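Local coordinates for protein probable oxidoreductase (Pseudomonas aeruginosa, PDB 4B7C) that probably catalyses NADP-dependent oxidation-reduction as a member of the medium-chain dehydrogenase/reductase superfamily, at residues R9-A14 with T315-L320; G19-D24 with T319-F324; F139-L142 with Q146-N149. All coordinates share one frame; numbering follows the deposited sequence.

Interaction 1: R9-A14 with T315-L320; sequences RQYQLA and TFPETL
The phenol ring of Y11 lies against the start of a helix, with F316 over one of its faces and P317 approaching obliquely nearer its hydroxyl end. The F316 ring is the second flat group; it meets Y11 obliquely, with centroids 5.5 Å apart and planes at 43°, and the two side chains slide past each other in opposite directions. F316 CD2 reaches to 3.9 Å from Y11 CG, while F316 CB rests 3.7 Å from Y11 CE2. Beyond the two segments, Y11 also stacks on F28 and F316 meets F26 edge to face. Because F316 holds CG anti to the backbone N (chi1 170°), its CD2 lies over the CB-bearing end of the phenol ring. As in medium-chain dehydrogenases, a C-terminal segment probably completes the GroES-like domain: helix 316-321 packs against the two-stranded antiparallel sheet formed by 7-13 and 26-32. P317 crosses Y11 at about a right angle, its CD 3.4 Å from Y11 CZ and its CG 3.6 Å from Y11 CE1. The phenol hydroxyl itself hydrogen-bonds to the carbonyl oxygen of E314, just ahead of the helix. In the first turn, T315 O accepts both T319 N at 2.9 Å and T319 OG1, the hydroxyl sitting well above the carbonyl plane, 67° out of it.

Interaction 2: G19-D24 with T319-F324; sequences GLPGRD and TLLKLF
The amide of F324 donates to the carbonyl of L321, with F324 N and L321 O 2.9 Å apart, and this bond joins the two residues of 319-324 that meet the loop 19-24. A similar link, L323 N to L320 O at 3.1 Å, precedes it, so the tightly turning chain presents L321 and F324 to the same loop. On the 319-324 side, L321 touches most. With its CG beside the backbone N and anti to the carbonyl carbon (chi1 -67°), the side chain is directed at the loop, CD2 the closer branch: L321 CD2 sits 3.3 Å from P21 O and 4.0 Å from P21 CG. The same methyl lies 4.2 Å from L20 CG, while farther along L20 CD1 comes to 4.4 Å from F324 CB. The loop, which connects strands 7-13 and 26-32 of the GroES-like domain, thereby rests on the C-terminal part of helix 316-321 and beyond. N254 packs against L20, P21 and F324, and R55 of helix 53-58 touches both P21 and F324. At the margin R23 forms a salt bridge with E318. Between the segments the attraction is thus mainly dispersive, from leucine methyls, proline ring, F324 CB and the P21 carbonyl.

Interaction 3: F139-L142 with Q146-N149; sequences FALL and QPKN
L141 places its CG opposite the backbone N (chi1 -180°) and beside its own carbonyl carbon, which carries the branch point toward P147; Q146, with a positive phi of 45°, turns the chain so that the proline can meet it. This is a helix terminus of the Rossmann-fold domain: helix 132-145 ends, a residue of left-handed conformation follows, and a short loop leads into strand 152-155 of the six-stranded parallel sheet. The helix already widens into a pi-type turn at 140-142. In keeping with that wider spacing, Q146 N reaches back to L141 O at 2.9 Å, although the bond is weak, bent to 123° at the hydrogen. The proline ring then packs on the last turns of the helix. P147 CG lies 3.9 Å from L141 CG, the two side chains crossing at a slant, and 4.3 Å from L142 CD2. Lacking an amide hydrogen, P147 presents its CD to the same carbonyl, so that L141 O has both the Q146 amide and a ring methylene beside it. Elsewhere L141 touches I169 and A170 of helix 161-172 and F223 of strand 219-224, and P147 touches C175. The Q146 carbonyl accepts a hydrogen bond from R243. Q146 CG, beside its backbone N, stands 3.6 Å from L142 O, and Q146 CA makes a CA-H...O contact with that oxygen at the same distance.

How the interactions relate
From the N terminus, the chain first runs along strand 7-13, whose partner in interaction 1 appears some 300 residues later, and then through the loop 19-24, paired in interaction 2 with a slightly later C-terminal part. The two long closures therefore cross rather than nest, overlapping at T319 and L320, with centres 10 Å apart. Interaction 3, a local closure with segments four residues apart at their closest ends, falls within both spans. It belongs to the Rossmann-fold domain, on the other side of the chain's centre, about 36 and 33 Å from interactions 1 and 2 between centres. The long pair ties the N-terminal GroES-like region to a C-terminal helix; the short one finishes a helix.

Interaction 1: R9-A14 with T315-L320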
ATOM      1  N   ARG B   9      36.281  10.049  22.131  1.00 41.14           N
ATOM      2  CA  ARG B   9      35.454  11.214  21.827  1.00 41.09           C
ATOM      3  C   ARG B   9      34.121  10.720  21.284  1.00 42.70           C
ATOM      4  O   ARG B   9      34.081   9.809  20.450  1.00 37.12           O
ATOM      5  CB  ARG B   9      36.102  12.143  20.801  1.00 42.79           C
ATOM      6  CG  ARG B   9      37.484  12.661  21.195  1.00 43.43           C
ATOM      7  CD  ARG B   9      38.132  13.393  20.039  1.00 42.55           C
ATOM      8  NE  ARG B   9      38.313  12.526  18.884  1.00 43.82           N
ATOM      9  CZ  ARG B   9      38.525  12.954  17.646  1.00 42.42           C
ATOM     10  NH1 ARG B   9      38.590  14.254  17.366  1.00 44.98           N
ATOM     11  NH2 ARG B   9      38.664  12.073  16.671  1.00 42.81           N
ATOM     12  N   GLN B  10      33.044  11.348  21.748  1.00 43.11           N
ATOM     13  CA  GLN B  10      31.690  10.951  21.377  1.00 43.90           C
ATOM     14  C   GLN B  10      30.806  12.152  21.088  1.00 43.65           C
ATOM     15  O   GLN B  10      30.896  13.180  21.762  1.00 43.71           O
ATOM     16  CB  GLN B  10      31.025  10.179  22.505  1.00 46.24           C
ATOM     17  CG  GLN B  10      31.799   9.022  23.082  1.00 51.42           C
ATOM     18  CD  GLN B  10      31.005   8.371  24.204  1.00 53.11           C
ATOM     19  OE1 GLN B  10      30.521   9.055  25.103  1.00 57.95           O
ATOM     20  NE2 GLN B  10      30.820   7.054  24.125  1.00 51.29           N
ATOM     21  N   TYR B  11      29.945  12.003  20.096  1.00 40.50           N
ATOM     22  CA  TYR B  11      28.840  12.928  19.912  1.00 41.27           C
ATOM     23  C   TYR B  11      27.593  12.319  20.520  1.00 41.76           C
ATOM     24  O   TYR B  11      27.126  11.262  20.085  1.00 38.33           O
ATOM     25  CB  TYR B  11      28.605  13.269  18.451  1.00 40.91           C
ATOM     26  CG  TYR B  11      29.414  14.439  17.996  1.00 43.31           C
ATOM     27  CD1 TYR B  11      29.099  15.730  18.416  1.00 44.02           C
ATOM     28  CD2 TYR B  11      30.501  14.267  17.144  1.00 44.61           C
ATOM     29  CE1 TYR B  11      29.843  16.816  17.996  1.00 45.16           C
ATOM     30  CE2 TYR B  11      31.255  15.345  16.730  1.00 46.35           C
ATOM     31  CZ  TYR B  11      30.919  16.621  17.160  1.00 47.03           C
ATOM     32  OH  TYR B  11      31.669  17.686  16.749  1.00 46.16           O
ATOM     33  N   GLN B  12      27.078  12.987  21.548  1.00 41.67           N
ATOM     34  CA  GLN B  12      25.851  12.559  22.205  1.00 43.83           C
ATOM     35  C   GLN B  12      24.682  13.396  21.718  1.00 44.88           C
ATOM     36  O   GLN B  12      24.854  14.546  21.329  1.00 44.26           O
ATOM     37  CB  GLN B  12      25.961  12.689  23.713  1.00 43.41           C
ATOM     38  CG  GLN B  12      27.046  11.830  24.326  1.00 44.91           C
ATOM     39  CD  GLN B  12      27.228  12.087  25.809  1.00 45.90           C
ATOM     40  OE1 GLN B  12      26.633  13.008  26.368  1.00 46.20           O
ATOM     41  NE2 GLN B  12      28.065  11.277  26.455  1.00 45.01           N
ATOM     42  N   LEU B  13      23.496  12.798  21.720  1.00 45.03           N
ATOM     43  CA  LEU B  13      22.273  13.539  21.419  1.00 43.58           C
ATOM     44  C   LEU B  13      21.933  14.409  22.625  1.00 44.56           C
ATOM     45  O   LEU B  13      21.677  13.898  23.715  1.00 45.57           O
ATOM     46  CB  LEU B  13      21.118  12.600  21.082  1.00 42.11           C
ATOM     47  CG  LEU B  13      19.798  13.265  20.663  1.00 39.36           C
ATOM     48  CD1 LEU B  13      19.966  13.992  19.337  1.00 34.93           C
ATOM     49  CD2 LEU B  13      18.675  12.240  20.599  1.00 37.47           C
ATOM     50  N   ALA B  14      21.935  15.723  22.414  1.00 45.14           N
ATOM     51  CA  ALA B  14      21.811  16.696  23.510  1.00 48.89           C
ATOM     52  C   ALA B  14      20.372  17.193  23.655  1.00 47.41           C
ATOM     53  O   ALA B  14      19.862  17.332  24.761  1.00 46.26           O
ATOM     54  CB  ALA B  14      22.744  17.870  23.281  1.00 48.22           C
ATOM     55  N   THR B 315      33.846  16.995  12.739  1.00 41.86           N
ATOM     56  CA  THR B 315      33.013  17.680  11.740  1.00 42.43           C
ATOM     57  C   THR B 315      31.584  17.126  11.618  1.00 42.57           C
ATOM     58  O   THR B 315      30.782  17.645  10.838  1.00 41.49           O
ATOM     59  CB  THR B 315      33.633  17.630  10.330  1.00 44.19           C
ATOM     60  OG1 THR B 315      33.524  16.303   9.790  1.00 42.80           O
ATOM     61  CG2 THR B 315      35.105  18.088  10.359  1.00 41.21           C
ATOM     62  N   PHE B 316      31.269  16.109  12.413  1.00 41.04           N
ATOM     63  CA  PHE B 316      29.990  15.384  12.297  1.00 40.40           C
ATOM     64  C   PHE B 316      28.712  16.261  12.158  1.00 39.65           C
ATOM     65  O   PHE B 316      27.963  16.103  11.190  1.00 38.22           O
ATOM     66  CB  PHE B 316      29.831  14.379  13.451  1.00 39.47           C
ATOM     67  CG  PHE B 316      28.455  13.784  13.540  1.00 39.10           C
ATOM     68  CD1 PHE B 316      28.016  12.894  12.587  1.00 39.97           C
ATOM     69  CD2 PHE B 316      27.573  14.180  14.537  1.00 41.48           C
ATOM     70  CE1 PHE B 316      26.734  12.385  12.636  1.00 40.18           C
ATOM     71  CE2 PHE B 316      26.281  13.676  14.602  1.00 41.96           C
ATOM     72  CZ  PHE B 316      25.860  12.769  13.641  1.00 40.03           C
ATOM     73  N   PRO B 317      28.455  17.173  13.115  1.00 41.26           N
ATOM     74  CA  PRO B 317      27.235  18.011  13.021  1.00 43.03           C
ATOM     75  C   PRO B 317      27.097  18.767  11.717  1.00 43.72           C
ATOM     76  O   PRO B 317      25.990  18.853  11.193  1.00 50.92           O
ATOM     77  CB  PRO B 317      27.387  19.008  14.185  1.00 42.39           C
ATOM     78  CG  PRO B 317      28.290  18.325  15.141  1.00 42.67           C
ATOM     79  CD  PRO B 317      29.263  17.554  14.283  1.00 41.76           C
ATOM     80  N   GLU B 318      28.191  19.354  11.227  1.00 44.90           N
ATOM     81  CA  GLU B 318      28.135  20.123   9.977  1.00 45.49           C
ATOM     82  C   GLU B 318      27.977  19.180   8.812  1.00 46.91           C
ATOM     83  O   GLU B 318      27.176  19.442   7.920  1.00 47.32           O
ATOM     84  CB  GLU B 318      29.362  21.018   9.735  1.00 48.05           C
ATOM     85  CG  GLU B 318      30.739  20.407   9.762  1.00 47.74           C
ATOM     86  CD  GLU B 318      31.454  20.605  11.086  1.00 47.18           C
ATOM     87  OE1 GLU B 318      30.849  20.180  12.082  1.00 48.56           O
ATOM     88  OE2 GLU B 318      32.597  21.161  11.152  1.00 51.05           O
ATOM     89  N   THR B 319      28.785  18.119   8.814  1.00 44.44           N
ATOM     90  CA  THR B 319      28.792  17.155   7.718  1.00 41.43           C
ATOM     91  C   THR B 319      27.430  16.510   7.560  1.00 42.01           C
ATOM     92  O   THR B 319      26.975  16.288   6.449  1.00 42.89           O
ATOM     93  CB  THR B 319      29.873  16.071   7.913  1.00 42.45           C
ATOM     94  OG1 THR B 319      31.163  16.684   8.082  1.00 43.79           O
ATOM     95  CG2 THR B 319      29.890  15.136   6.714  1.00 40.54           C
ATOM     96  N   LEU B 320      26.770  16.260   8.681  1.00 43.25           N
ATOM     97  CA  LEU B 320      25.398  15.736   8.672  1.00 45.41           C
ATOM     98  C   LEU B 320      24.398  16.610   7.894  1.00 47.86           C
ATOM     99  O   LEU B 320      23.516  16.084   7.216  1.00 43.81           O
ATOM    100  CB  LEU B 320      24.892  15.530  10.107  1.00 46.71           C
ATOM    101  CG  LEU B 320      23.558  14.761  10.226  1.00 49.45           C
ATOM    102  CD1 LEU B 320      23.605  13.410   9.520  1.00 52.39           C
ATOM    103  CD2 LEU B 320      23.099  14.565  11.662  1.00 50.39           C
TER

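Interaction 2: G19-D24 with T319-F324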
ATOM      1  N   GLY B  19      12.741  20.754  13.355  1.00 56.59           N
ATOM      2  CA  GLY B  19      13.159  20.961  11.990  1.00 58.98           C
ATOM      3  C   GLY B  19      14.572  20.469  11.741  1.00 61.49           C
ATOM      4  O   GLY B  19      14.904  19.326  12.087  1.00 59.89           O
ATOM      5  N   LEU B  20      15.402  21.331  11.164  1.00 61.82           N
ATOM      6  CA  LEU B  20      16.765  20.954  10.814  1.00 62.72           C
ATOM      7  C   LEU B  20      17.605  20.865  12.093  1.00 61.94           C
ATOM      8  O   LEU B  20      17.460  21.701  12.976  1.00 64.19           O
ATOM      9  CB  LEU B  20      17.396  21.986   9.843  1.00 63.03           C
ATOM     10  CG  LEU B  20      18.322  21.506   8.733  1.00 64.01           C
ATOM     11  CD1 LEU B  20      17.629  20.591   7.735  1.00 62.26           C
ATOM     12  CD2 LEU B  20      18.978  22.693   8.029  1.00 63.94           C
ATOM     13  N   PRO B  21      18.474  19.839  12.208  1.00 60.52           N
ATOM     14  CA  PRO B  21      19.347  19.789  13.378  1.00 60.76           C
ATOM     15  C   PRO B  21      20.348  20.920  13.336  1.00 59.92           C
ATOM     16  O   PRO B  21      20.847  21.298  12.267  1.00 57.13           O
ATOM     17  CB  PRO B  21      20.043  18.416  13.286  1.00 60.95           C
ATOM     18  CG  PRO B  21      19.759  17.888  11.930  1.00 60.64           C
ATOM     19  CD  PRO B  21      18.656  18.684  11.313  1.00 59.80           C
ATOM     20  N   GLY B  22      20.674  21.408  14.519  1.00 63.20           N
ATOM     21  CA  GLY B  22      21.452  22.611  14.636  1.00 64.63           C
ATOM     22  C   GLY B  22      22.675  22.366  15.474  1.00 65.61           C
ATOM     23  O   GLY B  22      23.082  21.215  15.712  1.00 72.27           O
ATOM     24  N   ARG B  23      23.281  23.456  15.921  1.00 64.64           N
ATOM     25  CA  ARG B  23      24.553  23.356  16.606  1.00 61.32           C
ATOM     26  C   ARG B  23      24.396  22.960  18.068  1.00 59.57           C
ATOM     27  O   ARG B  23      25.387  22.598  18.680  1.00 62.92           O
ATOM     28  CB  ARG B  23      25.416  24.612  16.431  1.00 63.30           C
ATOM     29  CG  ARG B  23      25.863  24.859  14.992  1.00 65.66           C
ATOM     30  CD  ARG B  23      26.772  23.747  14.415  1.00 68.34           C
ATOM     31  NE  ARG B  23      28.153  23.808  14.905  1.00 68.56           N
ATOM     32  CZ  ARG B  23      29.179  23.157  14.355  1.00 67.83           C
ATOM     33  NH1 ARG B  23      29.032  22.409  13.260  1.00 65.56           N
ATOM     34  NH2 ARG B  23      30.379  23.280  14.899  1.00 69.19           N
ATOM     35  N   ASP B  24      23.179  22.999  18.617  1.00 54.34           N
ATOM     36  CA  ASP B  24      22.933  22.605  20.016  1.00 56.01           C
ATOM     37  C   ASP B  24      22.325  21.176  20.081  1.00 49.76           C
ATOM     38  O   ASP B  24      22.089  20.637  21.163  1.00 47.77           O
ATOM     39  CB  ASP B  24      22.025  23.631  20.753  1.00 61.87           C
ATOM     40  CG  ASP B  24      22.780  24.916  21.266  1.00 65.39           C
ATOM     41  OD1 ASP B  24      23.830  25.136  20.685  1.00 70.14           O
ATOM     42  OD2 ASP B  24      22.350  25.726  22.201  1.00 72.12           O
ATOM     43  N   THR B 319      28.785  18.119   8.814  1.00 44.44           N
ATOM     44  CA  THR B 319      28.792  17.155   7.718  1.00 41.43           C
ATOM     45  C   THR B 319      27.430  16.510   7.560  1.00 42.01           C
ATOM     46  O   THR B 319      26.975  16.288   6.449  1.00 42.89           O
ATOM     47  CB  THR B 319      29.873  16.071   7.913  1.00 42.45           C
ATOM     48  OG1 THR B 319      31.163  16.684   8.082  1.00 43.79           O
ATOM     49  CG2 THR B 319      29.890  15.136   6.714  1.00 40.54           C
ATOM     50  N   LEU B 320      26.770  16.260   8.681  1.00 43.25           N
ATOM     51  CA  LEU B 320      25.398  15.736   8.672  1.00 45.41           C
ATOM     52  C   LEU B 320      24.398  16.610   7.894  1.00 47.86           C
ATOM     53  O   LEU B 320      23.516  16.084   7.216  1.00 43.81           O
ATOM     54  CB  LEU B 320      24.892  15.530  10.107  1.00 46.71           C
ATOM     55  CG  LEU B 320      23.558  14.761  10.226  1.00 49.45           C
ATOM     56  CD1 LEU B 320      23.605  13.410   9.520  1.00 52.39           C
ATOM     57  CD2 LEU B 320      23.099  14.565  11.662  1.00 50.39           C
ATOM     58  N   LEU B 321      24.534  17.932   8.011  1.00 49.56           N
ATOM     59  CA  LEU B 321      23.663  18.887   7.296  1.00 47.88           C
ATOM     60  C   LEU B 321      23.800  18.798   5.791  1.00 48.16           C
ATOM     61  O   LEU B 321      22.820  18.993   5.068  1.00 49.87           O
ATOM     62  CB  LEU B 321      23.940  20.324   7.727  1.00 48.86           C
ATOM     63  CG  LEU B 321      23.527  20.571   9.183  1.00 51.29           C
ATOM     64  CD1 LEU B 321      23.608  22.038   9.565  1.00 55.28           C
ATOM     65  CD2 LEU B 321      22.133  20.031   9.481  1.00 51.26           C
ATOM     66  N   LYS B 322      25.003  18.455   5.330  1.00 48.36           N
ATOM     67  CA  LYS B 322      25.289  18.293   3.905  1.00 52.45           C
ATOM     68  C   LYS B 322      24.398  17.236   3.272  1.00 50.57           C
ATOM     69  O   LYS B 322      24.163  17.232   2.058  1.00 53.44           O
ATOM     70  CB  LYS B 322      26.768  17.924   3.726  1.00 55.69           C
ATOM     71  CG  LYS B 322      27.246  17.726   2.298  1.00 59.69           C
ATOM     72  CD  LYS B 322      28.741  17.400   2.247  1.00 62.31           C
ATOM     73  CE  LYS B 322      29.290  17.382   0.828  1.00 63.67           C
ATOM     74  NZ  LYS B 322      30.706  16.890   0.833  1.00 64.96           N
ATOM     75  N   LEU B 323      23.923  16.318   4.105  1.00 52.70           N
ATOM     76  CA  LEU B 323      23.032  15.251   3.683  1.00 54.69           C
ATOM     77  C   LEU B 323      21.693  15.802   3.187  1.00 54.56           C
ATOM     78  O   LEU B 323      21.083  15.247   2.271  1.00 53.50           O
ATOM     79  CB  LEU B 323      22.797  14.302   4.857  1.00 56.50           C
ATOM     80  CG  LEU B 323      22.713  12.807   4.535  1.00 56.16           C
ATOM     81  CD1 LEU B 323      23.607  12.375   3.385  1.00 52.67           C
ATOM     82  CD2 LEU B 323      23.052  12.012   5.788  1.00 55.14           C
ATOM     83  N   PHE B 324      21.253  16.905   3.778  1.00 59.37           N
ATOM     84  CA  PHE B 324      19.961  17.508   3.424  1.00 63.17           C
ATOM     85  C   PHE B 324      20.058  18.759   2.569  1.00 66.15           C
ATOM     86  O   PHE B 324      19.108  19.536   2.501  1.00 70.21           O
ATOM     87  CB  PHE B 324      19.162  17.845   4.669  1.00 61.96           C
ATOM     88  CG  PHE B 324      19.001  16.697   5.620  1.00 61.80           C
ATOM     89  CD1 PHE B 324      18.109  15.662   5.347  1.00 63.79           C
ATOM     90  CD2 PHE B 324      19.729  16.655   6.791  1.00 60.44           C
ATOM     91  CE1 PHE B 324      17.960  14.608   6.236  1.00 63.62           C
ATOM     92  CE2 PHE B 324      19.586  15.607   7.681  1.00 59.99           C
ATOM     93  CZ  PHE B 324      18.704  14.578   7.402  1.00 62.07           C
TER

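Interaction 3: F139-L142 with Q146-N149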
ATOM      1  N   PHE B 139      17.675  -5.797  -1.859  1.00 27.46           N
ATOM      2  CA  PHE B 139      16.537  -6.573  -1.352  1.00 28.79           C
ATOM      3  C   PHE B 139      15.190  -5.885  -1.601  1.00 28.54           C
ATOM      4  O   PHE B 139      14.225  -6.539  -1.973  1.00 30.46           O
ATOM      5  CB  PHE B 139      16.735  -6.961   0.116  1.00 29.25           C
ATOM      6  CG  PHE B 139      17.811  -7.984   0.305  1.00 28.87           C
ATOM      7  CD1 PHE B 139      17.633  -9.271  -0.155  1.00 29.63           C
ATOM      8  CD2 PHE B 139      19.015  -7.647   0.891  1.00 29.86           C
ATOM      9  CE1 PHE B 139      18.637 -10.214  -0.024  1.00 30.11           C
ATOM     10  CE2 PHE B 139      20.029  -8.583   1.019  1.00 31.11           C
ATOM     11  CZ  PHE B 139      19.840  -9.866   0.563  1.00 29.79           C
ATOM     12  N   ALA B 140      15.141  -4.578  -1.427  1.00 29.34           N
ATOM     13  CA  ALA B 140      13.903  -3.819  -1.664  1.00 29.89           C
ATOM     14  C   ALA B 140      13.452  -3.950  -3.113  1.00 31.55           C
ATOM     15  O   ALA B 140      12.297  -4.282  -3.389  1.00 28.12           O
ATOM     16  CB  ALA B 140      14.081  -2.370  -1.274  1.00 28.57           C
ATOM     17  N   LEU B 141      14.377  -3.746  -4.050  1.00 32.43           N
ATOM     18  CA  LEU B 141      14.035  -3.853  -5.469  1.00 33.06           C
ATOM     19  C   LEU B 141      13.660  -5.264  -5.851  1.00 33.36           C
ATOM     20  O   LEU B 141      12.596  -5.501  -6.404  1.00 35.87           O
ATOM     21  CB  LEU B 141      15.183  -3.374  -6.379  1.00 34.21           C
ATOM     22  CG  LEU B 141      14.872  -3.464  -7.884  1.00 34.51           C
ATOM     23  CD1 LEU B 141      13.763  -2.475  -8.239  1.00 33.08           C
ATOM     24  CD2 LEU B 141      16.106  -3.208  -8.749  1.00 35.89           C
ATOM     25  N   LEU B 142      14.539  -6.205  -5.554  1.00 33.46           N
ATOM     26  CA  LEU B 142      14.387  -7.571  -6.057  1.00 32.70           C
ATOM     27  C   LEU B 142      13.345  -8.410  -5.318  1.00 32.53           C
ATOM     28  O   LEU B 142      12.610  -9.183  -5.939  1.00 32.52           O
ATOM     29  CB  LEU B 142      15.736  -8.298  -6.052  1.00 33.48           C
ATOM     30  CG  LEU B 142      16.840  -7.654  -6.907  1.00 35.37           C
ATOM     31  CD1 LEU B 142      18.149  -8.433  -6.768  1.00 32.59           C
ATOM     32  CD2 LEU B 142      16.411  -7.539  -8.364  1.00 35.24           C
ATOM     33  N   GLN B 146      10.191  -6.783  -7.275  1.00 39.18           N
ATOM     34  CA  GLN B 146      10.174  -7.897  -8.225  1.00 41.78           C
ATOM     35  C   GLN B 146      10.103  -7.436  -9.690  1.00 41.51           C
ATOM     36  O   GLN B 146       9.196  -7.809 -10.432  1.00 41.53           O
ATOM     37  CB  GLN B 146       9.021  -8.853  -7.909  1.00 44.33           C
ATOM     38  CG  GLN B 146       9.093  -9.434  -6.506  1.00 46.21           C
ATOM     39  CD  GLN B 146       7.975 -10.406  -6.211  1.00 48.85           C
ATOM     40  OE1 GLN B 146       6.991 -10.065  -5.548  1.00 54.36           O
ATOM     41  NE2 GLN B 146       8.119 -11.616  -6.698  1.00 48.83           N
ATOM     42  N   PRO B 147      11.081  -6.633 -10.117  1.00 45.21           N
ATOM     43  CA  PRO B 147      11.039  -6.153 -11.492  1.00 45.12           C
ATOM     44  C   PRO B 147      11.276  -7.275 -12.484  1.00 44.69           C
ATOM     45  O   PRO B 147      11.989  -8.225 -12.189  1.00 46.03           O
ATOM     46  CB  PRO B 147      12.189  -5.144 -11.539  1.00 45.43           C
ATOM     47  CG  PRO B 147      13.179  -5.700 -10.578  1.00 46.60           C
ATOM     48  CD  PRO B 147      12.356  -6.298  -9.464  1.00 43.55           C
ATOM     49  N   LYS B 148      10.659  -7.149 -13.649  1.00 47.39           N
ATOM     50  CA  LYS B 148      10.813  -8.116 -14.726  1.00 50.68           C
ATOM     51  C   LYS B 148      11.359  -7.435 -15.975  1.00 49.36           C
ATOM     52  O   LYS B 148      11.194  -6.227 -16.166  1.00 47.92           O
ATOM     53  CB  LYS B 148       9.476  -8.782 -15.059  1.00 54.23           C
ATOM     54  CG  LYS B 148       8.824  -9.509 -13.896  1.00 58.10           C
ATOM     55  CD  LYS B 148       9.620 -10.734 -13.475  1.00 60.47           C
ATOM     56  CE  LYS B 148       8.832 -11.562 -12.477  1.00 63.93           C
ATOM     57  NZ  LYS B 148       9.696 -12.279 -11.491  1.00 64.06           N
ATOM     58  N   ASN B 149      11.983  -8.232 -16.833  1.00 53.20           N
ATOM     59  CA  ASN B 149      12.520  -7.747 -18.112  1.00 54.13           C
ATOM     60  C   ASN B 149      11.475  -6.929 -18.869  1.00 55.13           C
ATOM     61  O   ASN B 149      10.325  -7.340 -18.998  1.00 55.85           O
ATOM     62  CB  ASN B 149      12.980  -8.925 -18.974  1.00 56.83           C
ATOM     63  CG  ASN B 149      13.723  -8.502 -20.226  1.00 58.93           C
ATOM     64  OD1 ASN B 149      14.778  -7.867 -20.162  1.00 67.11           O
ATOM     65  ND2 ASN B 149      13.199  -8.901 -21.374  1.00 60.30           N
TER